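Heme oxygenase 1 (Synechocystis sp., PDB 1WE1) catalyses the oxygen- and reductase-dependent opening of heme to biliverdin IXalpha, carbon monoxide and free iron, probably a key step toward the photosynthetic antenna chromophores. Local coordinates at residues N4-L9 / Q173-L178; K77-Q82 / T153-F158; Q85-S90 / M146-G151. All blocks are in the same frame, centred on the assembly; numbering follows the deposited sequence.

The three contacts tie a single all-helical heme oxygenase domain together across long spans of sequence. Along the chain they enclose one another: 85-90 and 146-151 pair innermost, 77-82 and 153-158 next, and 4-9 and 173-178 outermost. Interactions 2 and 3 are neighbours, their centres 11 Å apart; both fasten helix 77-88 to the loop between helices 120-146 and 164-176. Interaction 1 lies about 26 Å from interaction 2 and 37 Å from interaction 3, centre to centre, and joins helix 5-12 to helix 164-176. These two helices carry heme-binding residues, R10 on the first and K168 and R172 on the second, whereas interactions 2 and 3 lie away from the annotated sites.

Interaction 1 of 3, residues N4-L9 / Q173-L178; sequences NLASQL and QAMNDL
M175 fills the apolar centre, lying across L5 and L9 at about a right angle to each. Its CG stands beside its own backbone N, anti to the carbonyl carbon, and the chain then bends at chi3 (-74°), which brings CE within 3.9 Å of A6 CA. The sulphur meets L9, with CD1 of L9 3.8 Å from SD of M175. CD2 of L5 touches CD2 of L178 at 3.7 Å, so L178 extends the apolar patch. In the all-helical heme oxygenase fold this joins the first helix, 5-12, to helix 164-176 close to the heme: L9 and M175 both also rest on Y125 of helix 120-146, a heme-binding residue, and A6 lies near the heme-binding R172. Outward from these side chains, the amide of N176 turns its end toward A6, whose CB is 3.1 Å from both OD1 and ND2 of N176. A weak hydrogen bond runs from A6 N to N176 OD1 (3.4 Å), bent to 135° at the hydrogen. The same oxygen lies 3.0 Å from N4 CA. Beyond it, at the exposed N4, Q8 NE2 donates to N4 OD1 over 3.1 Å, arriving 23° out of the carbonyl plane, and gives further weak bonds to V3 O and Q182 OE1.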
loop_
_atom_site.group_PDB
_atom_site.type_symbol
_atom_site.label_atom_id
_atom_site.label_comp_id
_atom_site.label_asym_id
_atom_site.label_seq_id
_atom_site.Cartn_x
_atom_site.Cartn_y
_atom_site.Cartn_z
ATOM N N ASN A 4 -20.523 -10.040 6.262
ATOM C CA ASN A 4 -20.437 -8.583 6.051
ATOM C C ASN A 4 -19.148 -7.914 6.597
ATOM O O ASN A 4 -19.177 -6.834 7.197
ATOM C CB ASN A 4 -21.724 -7.899 6.591
ATOM C CG ASN A 4 -21.495 -7.054 7.847
ATOM O OD1 ASN A 4 -20.985 -7.534 8.863
ATOM N ND2 ASN A 4 -21.889 -5.786 7.778
ATOM N N LEU A 5 -18.007 -8.549 6.338
ATOM C CA LEU A 5 -16.730 -8.026 6.815
ATOM C C LEU A 5 -16.409 -6.622 6.288
ATOM O O LEU A 5 -15.686 -5.863 6.932
ATOM C CB LEU A 5 -15.586 -9.006 6.483
ATOM C CG LEU A 5 -15.196 -9.333 5.042
ATOM C CD1 LEU A 5 -14.593 -8.111 4.389
ATOM C CD2 LEU A 5 -14.182 -10.455 5.027
ATOM N N ALA A 6 -16.957 -6.272 5.129
ATOM C CA ALA A 6 -16.715 -4.959 4.543
ATOM C C ALA A 6 -16.847 -3.838 5.574
ATOM O O ALA A 6 -15.993 -2.951 5.658
ATOM C CB ALA A 6 -17.673 -4.718 3.386
ATOM N N SER A 7 -17.914 -3.880 6.360
ATOM C CA SER A 7 -18.140 -2.862 7.380
ATOM C C SER A 7 -17.328 -3.142 8.635
ATOM O O SER A 7 -16.983 -2.223 9.383
ATOM C CB SER A 7 -19.628 -2.784 7.721
ATOM O OG SER A 7 -20.358 -2.327 6.594
ATOM N N GLN A 8 -17.029 -4.414 8.864
ATOM C CA GLN A 8 -16.245 -4.799 10.021
ATOM C C GLN A 8 -14.796 -4.340 9.841
ATOM O O GLN A 8 -14.169 -3.867 10.781
ATOM C CB GLN A 8 -16.338 -6.313 10.234
ATOM C CG GLN A 8 -17.748 -6.757 10.634
ATOM C CD GLN A 8 -17.825 -8.221 11.020
ATOM O OE1 GLN A 8 -17.099 -8.681 11.907
ATOM N NE2 GLN A 8 -18.710 -8.965 10.359
ATOM N N LEU A 9 -14.267 -4.464 8.629
ATOM C CA LEU A 9 -12.903 -4.013 8.375
ATOM C C LEU A 9 -12.874 -2.493 8.457
ATOM O O LEU A 9 -12.012 -1.924 9.117
ATOM C CB LEU A 9 -12.417 -4.471 6.996
ATOM C CG LEU A 9 -11.873 -5.901 6.997
ATOM C CD1 LEU A 9 -11.697 -6.391 5.584
ATOM C CD2 LEU A 9 -10.571 -5.951 7.758
ATOM N N GLN A 173 -18.623 -5.450 -1.942
ATOM C CA GLN A 173 -19.647 -6.464 -2.144
ATOM C C GLN A 173 -18.971 -7.827 -2.105
ATOM O O GLN A 173 -19.377 -8.715 -1.349
ATOM C CB GLN A 173 -20.322 -6.250 -3.509
ATOM C CG GLN A 173 -21.388 -7.282 -3.883
ATOM C CD GLN A 173 -22.548 -7.305 -2.903
ATOM O OE1 GLN A 173 -23.164 -6.272 -2.626
ATOM N NE2 GLN A 173 -22.855 -8.485 -2.373
ATOM N N ALA A 174 -17.931 -7.979 -2.920
ATOM C CA ALA A 174 -17.183 -9.225 -2.988
ATOM C C ALA A 174 -16.858 -9.726 -1.586
ATOM O O ALA A 174 -17.044 -10.903 -1.282
ATOM C CB ALA A 174 -15.905 -9.021 -3.779
ATOM N N MET A 175 -16.385 -8.827 -0.730
ATOM C CA MET A 175 -16.052 -9.190 0.640
ATOM C C MET A 175 -17.278 -9.642 1.433
ATOM O O MET A 175 -17.203 -10.595 2.209
ATOM C CB MET A 175 -15.396 -8.007 1.358
ATOM C CG MET A 175 -14.001 -7.657 0.873
ATOM S SD MET A 175 -13.113 -6.609 2.057
ATOM C CE MET A 175 -13.943 -5.025 1.827
ATOM N N ASN A 176 -18.399 -8.948 1.233
ATOM C CA ASN A 176 -19.645 -9.255 1.928
ATOM C C ASN A 176 -20.306 -10.564 1.499
ATOM O O ASN A 176 -21.281 -11.001 2.112
ATOM C CB ASN A 176 -20.635 -8.104 1.755
ATOM C CG ASN A 176 -20.169 -6.836 2.438
ATOM O OD1 ASN A 176 -19.923 -6.818 3.646
ATOM N ND2 ASN A 176 -20.038 -5.763 1.664
ATOM N N ASP A 177 -19.781 -11.182 0.444
ATOM C CA ASP A 177 -20.319 -12.448 -0.037
ATOM C C ASP A 177 -19.290 -13.553 0.160
ATOM O O ASP A 177 -19.312 -14.568 -0.538
ATOM C CB ASP A 177 -20.694 -12.368 -1.524
ATOM C CG ASP A 177 -21.700 -11.264 -1.824
ATOM O OD1 ASP A 177 -22.592 -11.017 -0.980
ATOM O OD2 ASP A 177 -21.606 -10.653 -2.914
ATOM N N LEU A 178 -18.390 -13.355 1.118
ATOM C CA LEU A 178 -17.343 -14.333 1.405
ATOM C C LEU A 178 -17.819 -15.458 2.317
ATOM O O LEU A 178 -18.423 -15.214 3.362
ATOM C CB LEU A 178 -16.134 -13.639 2.044
ATOM C CG LEU A 178 -14.912 -13.378 1.158
ATOM C CD1 LEU A 178 -15.337 -12.847 -0.199
ATOM C CD2 LEU A 178 -13.989 -12.399 1.864
#

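Interaction 2 of 3, residues K77-Q82 / T153-F158; sequences KQSLEQ and TAFYEF
F155 CG is anti to its backbone N (chi1 175°), and the ring it carries runs beside L80 in the same direction. S79 is set differently: its OG sits between the backbone N and the carbonyl carbon (chi1 77°), at the edge of the F155 ring and near its plane. Within the helical bundle of heme oxygenase, this is where the first turns of helix 77-88 meet the irregular loop between helices 120-146 and 164-176. L80 makes the main apolar touch through both methyls: CD1 approaches the F155 ring obliquely, at a modelled spacing too short to be relied on, and CD2 lies 4.0 Å from F155 CD2. L80 also rests on L46 and Y50 of helix 36-59, and Y50 meets the F155 ring with planes about 75° apart. Beside this pair small side chains meet carbonyl oxygens: S79 CB is 3.4 Å from A154 O, and A154 CB is 3.6 Å from S79 O. No hydrogen bond joins the two segments directly; S79 OG bonds back to R76 O, just before the segment. Residues flanking 77-82 do the polar work: the D83 carboxylate takes the backbone N-H groups of A154 and F155, one on each oxygen, while R76 NH1 donates to F155 O and E157 O. At the exposed end, the extended side chain of Q82 brings OE1 to 3.8 Å from A154 CB.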
loop_
_atom_site.group_PDB
_atom_site.type_symbol
_atom_site.label_atom_id
_atom_site.label_comp_id
_atom_site.label_asym_id
_atom_site.label_seq_id
_atom_site.Cartn_x
_atom_site.Cartn_y
_atom_site.Cartn_z
ATOM N N LYS A 77 2.176 -4.129 -9.049
ATOM C CA LYS A 77 3.585 -4.401 -9.314
ATOM C C LYS A 77 4.189 -3.659 -10.515
ATOM O O LYS A 77 5.173 -2.926 -10.363
ATOM C CB LYS A 77 3.836 -5.899 -9.470
ATOM C CG LYS A 77 5.315 -6.210 -9.519
ATOM C CD LYS A 77 5.572 -7.629 -9.962
ATOM C CE LYS A 77 7.067 -7.913 -10.025
ATOM N NZ LYS A 77 7.289 -9.307 -10.514
ATOM N N GLN A 78 3.606 -3.853 -11.697
ATOM C CA GLN A 78 4.093 -3.211 -12.916
ATOM C C GLN A 78 4.130 -1.679 -12.842
ATOM O O GLN A 78 5.130 -1.060 -13.212
ATOM C CB GLN A 78 3.242 -3.639 -14.117
ATOM C CG GLN A 78 3.291 -5.133 -14.445
ATOM C CD GLN A 78 2.829 -6.020 -13.287
ATOM O OE1 GLN A 78 1.906 -5.670 -12.531
ATOM N NE2 GLN A 78 3.460 -7.186 -13.153
ATOM N N SER A 79 3.049 -1.066 -12.371
ATOM C CA SER A 79 3.000 0.388 -12.271
ATOM C C SER A 79 4.090 0.879 -11.330
ATOM O O SER A 79 4.670 1.943 -11.540
ATOM C CB SER A 79 1.622 0.854 -11.768
ATOM O OG SER A 79 1.473 0.674 -10.366
ATOM N N LEU A 80 4.373 0.087 -10.300
ATOM C CA LEU A 80 5.391 0.415 -9.314
ATOM C C LEU A 80 6.787 0.259 -9.939
ATOM O O LEU A 80 7.745 0.942 -9.545
ATOM C CB LEU A 80 5.222 -0.499 -8.100
ATOM C CG LEU A 80 5.156 0.074 -6.676
ATOM C CD1 LEU A 80 4.535 1.453 -6.630
ATOM C CD2 LEU A 80 4.356 -0.892 -5.828
ATOM N N GLU A 81 6.910 -0.640 -10.910
ATOM C CA GLU A 81 8.189 -0.813 -11.578
ATOM C C GLU A 81 8.409 0.429 -12.429
ATOM O O GLU A 81 9.539 0.903 -12.592
ATOM C CB GLU A 81 8.186 -2.051 -12.475
ATOM C CG GLU A 81 8.194 -3.360 -11.716
ATOM C CD GLU A 81 8.391 -4.563 -12.616
ATOM O OE1 GLU A 81 8.572 -5.680 -12.081
ATOM O OE2 GLU A 81 8.362 -4.392 -13.858
ATOM N N GLN A 82 7.317 0.960 -12.964
ATOM C CA GLN A 82 7.392 2.157 -13.781
ATOM C C GLN A 82 7.884 3.320 -12.934
ATOM O O GLN A 82 8.682 4.138 -13.388
ATOM C CB GLN A 82 6.026 2.456 -14.403
ATOM C CG GLN A 82 5.773 1.663 -15.694
ATOM C CD GLN A 82 4.339 1.773 -16.213
ATOM O OE1 GLN A 82 3.712 2.837 -16.133
ATOM N NE2 GLN A 82 3.822 0.674 -16.764
ATOM N N THR A 153 4.130 8.778 -10.665
ATOM C CA THR A 153 2.891 8.522 -9.940
ATOM C C THR A 153 2.023 7.446 -10.585
ATOM O O THR A 153 0.823 7.407 -10.373
ATOM C CB THR A 153 2.049 9.807 -9.796
ATOM O OG1 THR A 153 1.792 10.359 -11.093
ATOM C CG2 THR A 153 2.783 10.835 -8.950
ATOM N N ALA A 154 2.630 6.566 -11.364
ATOM C CA ALA A 154 1.882 5.505 -12.021
ATOM C C ALA A 154 1.152 4.599 -11.012
ATOM O O ALA A 154 0.168 3.932 -11.353
ATOM C CB ALA A 154 2.828 4.682 -12.886
ATOM N N PHE A 155 1.640 4.596 -9.773
ATOM C CA PHE A 155 1.087 3.781 -8.691
ATOM C C PHE A 155 -0.318 4.170 -8.245
ATOM O O PHE A 155 -1.090 3.326 -7.809
ATOM C CB PHE A 155 2.026 3.825 -7.482
ATOM C CG PHE A 155 1.492 3.116 -6.265
ATOM C CD1 PHE A 155 1.188 3.825 -5.111
ATOM C CD2 PHE A 155 1.319 1.729 -6.265
ATOM C CE1 PHE A 155 0.722 3.166 -3.976
ATOM C CE2 PHE A 155 0.853 1.059 -5.133
ATOM C CZ PHE A 155 0.555 1.775 -3.989
ATOM N N TYR A 156 -0.647 5.448 -8.350
ATOM C CA TYR A 156 -1.958 5.942 -7.946
ATOM C C TYR A 156 -2.983 5.878 -9.100
ATOM O O TYR A 156 -4.156 6.216 -8.930
ATOM C CB TYR A 156 -1.805 7.386 -7.453
ATOM C CG TYR A 156 -0.791 7.550 -6.339
ATOM C CD1 TYR A 156 -1.088 7.147 -5.033
ATOM C CD2 TYR A 156 0.468 8.097 -6.590
ATOM C CE1 TYR A 156 -0.156 7.283 -4.003
ATOM C CE2 TYR A 156 1.414 8.240 -5.565
ATOM C CZ TYR A 156 1.096 7.830 -4.277
ATOM O OH TYR A 156 2.026 7.941 -3.267
ATOM N N GLU A 157 -2.537 5.428 -10.267
ATOM C CA GLU A 157 -3.405 5.353 -11.430
ATOM C C GLU A 157 -3.806 3.934 -11.809
ATOM O O GLU A 157 -2.973 3.134 -12.243
ATOM C CB GLU A 157 -2.719 6.011 -12.632
ATOM C CG GLU A 157 -2.289 7.456 -12.409
ATOM C CD GLU A 157 -1.163 7.886 -13.348
ATOM O OE1 GLU A 157 -0.701 9.048 -13.232
ATOM O OE2 GLU A 157 -0.736 7.062 -14.197
ATOM N N PHE A 158 -5.088 3.626 -11.646
ATOM C CA PHE A 158 -5.595 2.313 -12.021
ATOM C C PHE A 158 -6.087 2.441 -13.458
ATOM O O PHE A 158 -7.184 2.928 -13.729
ATOM C CB PHE A 158 -6.729 1.866 -11.085
ATOM C CG PHE A 158 -6.262 1.506 -9.695
ATOM C CD1 PHE A 158 -6.032 2.493 -8.744
ATOM C CD2 PHE A 158 -6.000 0.183 -9.361
ATOM C CE1 PHE A 158 -5.543 2.166 -7.478
ATOM C CE2 PHE A 158 -5.512 -0.154 -8.101
ATOM C CZ PHE A 158 -5.281 0.839 -7.157
#

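Interaction 3 of 3, residues Q85-S90 / M146-G151; sequences QFYYGS and MNLHDG
The carbonyl O of Y87 accepts two hydrogen bonds, from K36 NZ and R40 NH1, while the ring of the same residue reaches across to M146 and L148. Y87 and M146 meet tip to tip: the methyl CE of M146 lies at the ring edge, near its plane, 3.3 Å from Y87 CE2. Bending of the methionine at chi3 (63°) carries CE there. The phenol OH is hydrogen-bonded to G152 O and passes 4.1 Å from L148 CG. F86, with CG anti to its backbone N, lays one ring face against G151, whose carbonyl carbon stands over the ring centre, 3.9 Å above its plane. The backbone angles of G151 (phi 108°, psi 142°) would jam a CB against the preceding carbonyl O, and F86 CD1 stands close by as well. L148 CD1 comes obliquely to the same ring, 3.6 Å from F86 CE2. An alanine in place of Y87 would probably leave G152 O without its hydroxyl partner and open a gap beside the M146 methyl. Here the C-terminal end of helix 77-88 packs against the last residue of helix 120-146 and the loop that follows, with helix 36-59 alongside, where K36 also touches the M146 side chain.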
loop_
_atom_site.group_PDB
_atom_site.type_symbol
_atom_site.label_atom_id
_atom_site.label_comp_id
_atom_site.label_asym_id
_atom_site.label_seq_id
_atom_site.Cartn_x
_atom_site.Cartn_y
_atom_site.Cartn_z
ATOM N N GLN A 85 11.657 3.068 -12.206
ATOM C CA GLN A 85 12.373 3.468 -13.406
ATOM C C GLN A 85 12.558 4.985 -13.378
ATOM O O GLN A 85 13.639 5.496 -13.658
ATOM C CB GLN A 85 11.564 3.071 -14.643
ATOM C CG GLN A 85 12.094 3.635 -15.952
ATOM C CD GLN A 85 12.983 2.664 -16.688
ATOM O OE1 GLN A 85 14.100 2.380 -16.265
ATOM N NE2 GLN A 85 12.485 2.139 -17.801
ATOM N N PHE A 86 11.490 5.693 -13.031
ATOM C CA PHE A 86 11.502 7.142 -12.963
ATOM C C PHE A 86 12.388 7.706 -11.837
ATOM O O PHE A 86 13.152 8.653 -12.053
ATOM C CB PHE A 86 10.068 7.660 -12.805
ATOM C CG PHE A 86 9.985 9.141 -12.574
ATOM C CD1 PHE A 86 10.109 10.033 -13.638
ATOM C CD2 PHE A 86 9.855 9.646 -11.285
ATOM C CE1 PHE A 86 10.110 11.416 -13.423
ATOM C CE2 PHE A 86 9.855 11.019 -11.055
ATOM C CZ PHE A 86 9.986 11.910 -12.131
ATOM N N TYR A 87 12.289 7.136 -10.640
ATOM C CA TYR A 87 13.076 7.610 -9.508
ATOM C C TYR A 87 14.515 7.115 -9.492
ATOM O O TYR A 87 15.398 7.792 -8.970
ATOM C CB TYR A 87 12.394 7.218 -8.201
ATOM C CG TYR A 87 11.115 7.964 -7.970
ATOM C CD1 TYR A 87 9.884 7.356 -8.171
ATOM C CD2 TYR A 87 11.135 9.301 -7.615
ATOM C CE1 TYR A 87 8.705 8.068 -8.027
ATOM C CE2 TYR A 87 9.971 10.024 -7.472
ATOM C CZ TYR A 87 8.753 9.406 -7.677
ATOM O OH TYR A 87 7.591 10.135 -7.521
ATOM N N TYR A 88 14.749 5.935 -10.061
ATOM C CA TYR A 88 16.085 5.351 -10.085
ATOM C C TYR A 88 16.735 5.332 -11.455
ATOM O O TYR A 88 17.967 5.327 -11.558
ATOM C CB TYR A 88 16.046 3.920 -9.549
ATOM C CG TYR A 88 15.931 3.847 -8.050
ATOM C CD1 TYR A 88 17.032 4.119 -7.228
ATOM C CD2 TYR A 88 14.720 3.528 -7.448
ATOM C CE1 TYR A 88 16.921 4.073 -5.847
ATOM C CE2 TYR A 88 14.599 3.479 -6.076
ATOM C CZ TYR A 88 15.695 3.753 -5.278
ATOM O OH TYR A 88 15.540 3.726 -3.915
ATOM N N GLY A 89 15.922 5.292 -12.502
ATOM C CA GLY A 89 16.474 5.262 -13.840
ATOM C C GLY A 89 16.645 3.848 -14.357
ATOM O O GLY A 89 16.364 2.879 -13.653
ATOM N N SER A 90 17.128 3.734 -15.590
ATOM C CA SER A 90 17.323 2.450 -16.247
ATOM C C SER A 90 17.991 1.340 -15.451
ATOM O O SER A 90 17.663 0.173 -15.645
ATOM C CB SER A 90 18.077 2.654 -17.559
ATOM O OG SER A 90 17.279 3.385 -18.472
ATOM N N MET A 146 6.780 17.499 -5.366
ATOM C CA MET A 146 7.999 17.052 -6.037
ATOM C C MET A 146 8.068 17.458 -7.512
ATOM O O MET A 146 9.076 17.231 -8.183
ATOM C CB MET A 146 8.127 15.524 -5.925
ATOM C CG MET A 146 8.517 15.006 -4.546
ATOM S SD MET A 146 8.408 13.192 -4.384
ATOM C CE MET A 146 9.590 12.696 -5.560
ATOM N N ASN A 147 7.001 18.058 -8.020
ATOM C CA ASN A 147 6.970 18.470 -9.419
ATOM C C ASN A 147 7.080 17.289 -10.382
ATOM O O ASN A 147 8.119 17.091 -11.013
ATOM C CB ASN A 147 8.102 19.460 -9.708
ATOM C CG ASN A 147 7.698 20.904 -9.460
ATOM O OD1 ASN A 147 8.518 21.814 -9.578
ATOM N ND2 ASN A 147 6.429 21.122 -9.125
ATOM N N LEU A 148 6.006 16.507 -10.486
ATOM C CA LEU A 148 5.972 15.358 -11.389
ATOM C C LEU A 148 4.937 15.590 -12.492
ATOM O O LEU A 148 3.946 14.857 -12.586
ATOM C CB LEU A 148 5.615 14.067 -10.633
ATOM C CG LEU A 148 6.512 13.580 -9.497
ATOM C CD1 LEU A 148 7.960 13.855 -9.849
ATOM C CD2 LEU A 148 6.140 14.282 -8.213
ATOM N N HIS A 149 5.172 16.609 -13.318
ATOM C CA HIS A 149 4.261 16.945 -14.413
ATOM C C HIS A 149 3.715 15.661 -15.031
ATOM O O HIS A 149 2.527 15.567 -15.344
ATOM C CB HIS A 149 4.987 17.778 -15.478
ATOM C CG HIS A 149 5.783 18.915 -14.914
ATOM N ND1 HIS A 149 6.979 18.729 -14.252
ATOM C CD2 HIS A 149 5.544 20.247 -14.890
ATOM C CE1 HIS A 149 7.442 19.899 -13.845
ATOM N NE2 HIS A 149 6.590 20.837 -14.219
ATOM N N ASP A 150 4.595 14.675 -15.195
ATOM C CA ASP A 150 4.217 13.376 -15.742
ATOM C C ASP A 150 5.308 12.351 -15.451
ATOM O O ASP A 150 6.467 12.533 -15.835
ATOM C CB ASP A 150 3.977 13.465 -17.252
ATOM C CG ASP A 150 2.649 12.847 -17.663
ATOM O OD1 ASP A 150 2.336 11.727 -17.198
ATOM O OD2 ASP A 150 1.920 13.480 -18.453
ATOM N N GLY A 151 4.926 11.272 -14.776
ATOM C CA GLY A 151 5.878 10.241 -14.416
ATOM C C GLY A 151 6.131 10.310 -12.921
ATOM O O GLY A 151 6.173 11.399 -12.338
#